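Local coordinates for structural polyprotein, VP2 (Israeli acute paralysis virus, PDB 5CDD) that probably serves as a structural capsid protein, VP2, one of the jelly-roll subunits that build the virion shell of this honeybee virus, at residues Ala28-Pro31 with Leu32-Tyr35. Residues are numbered along the deposited sequence; the frame is centred on the assembly and turned at random.
Unlike the reference sequence in segment 28-31: A29 (reference Asn).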
loop_
_atom_site.group_PDB
_atom_site.type_symbol
_atom_site.label_atom_id
_atom_site.label_comp_id
_atom_site.label_asym_id
_atom_site.label_seq_id
_atom_site.Cartn_x
_atom_site.Cartn_y
_atom_site.Cartn_z
ATOM N N ALA C 28 -57.216 46.658 20.138
ATOM C CA ALA C 28 -56.839 47.096 18.807
ATOM C C ALA C 28 -55.381 47.538 18.834
ATOM O O ALA C 28 -54.651 47.383 17.854
ATOM C CB ALA C 28 -57.730 48.257 18.373
ATOM N N ALA C 29 -54.968 48.096 19.968
ATOM C CA ALA C 29 -53.601 48.569 20.137
ATOM C C ALA C 29 -52.859 47.722 21.167
ATOM O O ALA C 29 -51.677 47.960 21.429
ATOM C CB ALA C 29 -53.594 50.049 20.557
ATOM N N LYS C 30 -53.557 46.741 21.742
ATOM C CA LYS C 30 -52.984 45.824 22.710
ATOM C C LYS C 30 -51.619 45.567 22.065
ATOM O O LYS C 30 -51.556 45.146 20.906
ATOM C CB LYS C 30 -53.916 44.619 22.890
ATOM C CG LYS C 30 -54.291 44.273 24.325
ATOM C CD LYS C 30 -53.113 43.695 25.102
ATOM C CE LYS C 30 -53.439 42.336 25.720
ATOM N NZ LYS C 30 -52.338 41.852 26.601
ATOM N N PRO C 31 -50.514 45.814 22.797
ATOM C CA PRO C 31 -49.177 45.609 22.229
ATOM C C PRO C 31 -48.759 44.248 22.786
ATOM O O PRO C 31 -49.264 43.804 23.815
ATOM C CB PRO C 31 -48.311 46.737 22.783
ATOM C CG PRO C 31 -48.972 47.027 24.091
ATOM C CD PRO C 31 -50.447 47.031 23.724
ATOM N N LEU C 32 -47.839 43.598 22.082
ATOM C CA LEU C 32 -47.341 42.294 22.484
ATOM C C LEU C 32 -47.059 42.230 23.978
ATOM O O LEU C 32 -46.431 43.130 24.540
ATOM C CB LEU C 32 -46.064 41.960 21.711
ATOM C CG LEU C 32 -46.227 41.746 20.207
ATOM C CD1 LEU C 32 -44.866 41.599 19.562
ATOM C CD2 LEU C 32 -47.077 40.513 19.958
ATOM N N SER C 33 -47.532 41.163 24.615
ATOM C CA SER C 33 -47.324 40.965 26.044
ATOM C C SER C 33 -45.921 40.421 26.276
ATOM O O SER C 33 -45.463 39.533 25.555
ATOM C CB SER C 33 -48.349 39.978 26.602
ATOM O OG SER C 33 -49.670 40.442 26.399
ATOM N N ARG C 34 -45.247 40.951 27.289
ATOM C CA ARG C 34 -43.893 40.524 27.606
ATOM C C ARG C 34 -43.824 39.019 27.876
ATOM O O ARG C 34 -42.830 38.371 27.547
ATOM C CB ARG C 34 -43.378 41.305 28.818
ATOM C CG ARG C 34 -41.888 41.167 29.062
ATOM C CD ARG C 34 -41.430 42.034 30.225
ATOM N NE ARG C 34 -39.991 41.920 30.451
ATOM C CZ ARG C 34 -39.330 42.557 31.415
ATOM N NH1 ARG C 34 -39.980 43.360 32.249
ATOM N NH2 ARG C 34 -38.019 42.392 31.544
ATOM N N TYR C 35 -44.887 38.468 28.457
ATOM C CA TYR C 35 -44.946 37.042 28.780
ATOM C C TYR C 35 -46.299 36.429 28.425
ATOM O O TYR C 35 -47.229 37.131 28.032
ATOM C CB TYR C 35 -44.701 36.830 30.278
ATOM C CG TYR C 35 -43.333 37.244 30.771
ATOM C CD1 TYR C 35 -42.230 36.404 30.619
ATOM C CD2 TYR C 35 -43.141 38.476 31.394
ATOM C CE1 TYR C 35 -40.968 36.782 31.078
ATOM C CE2 TYR C 35 -41.883 38.864 31.856
ATOM C CZ TYR C 35 -40.803 38.013 31.695
ATOM O OH TYR C 35 -39.561 38.394 32.148
#
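L32 follows directly on P31 in an extended course, and its side chain leaves the loop pointing away from 28-31. The isobutyl branch packs against R113 and V116 of the short helix 113-116 and against Q43, while its backbone is hydrogen-bonded to P161. At S33 the chain meets K30 again. K30 NZ donates a hydrogen bond to S33 OG over 3.0 Å, and the ammonium comes in tip to tip with the hydroxyl. With an angle at OG from CB to NZ of about 165°, NZ sits almost on the extension of the CB-OG bond, so the bond looks less well directed than its length suggests. The serine oxygen is anti to its carbonyl carbon (chi1 -59°), which swings it back toward K30; on the lysine, chi2 of -71° turns CD forward, and NZ ends up further along the backbone direction. All this happens in the long loop between strands 13-18 and 47-51 of a picornavirus-like jelly roll. From K30 to S33 the backbone is extended, close to a polyproline II course, which sets side chains three residues apart on much the same side; L32, between them, can face inward instead. S33 is also held through its backbone N, hydrogen-bonded to Q43 OE1. Further on, R34 leans on R113 and makes a long, weak ion pair with D86 of a neighbouring subunit, and Y35 packs on K100 and Q198 of two neighbouring subunits.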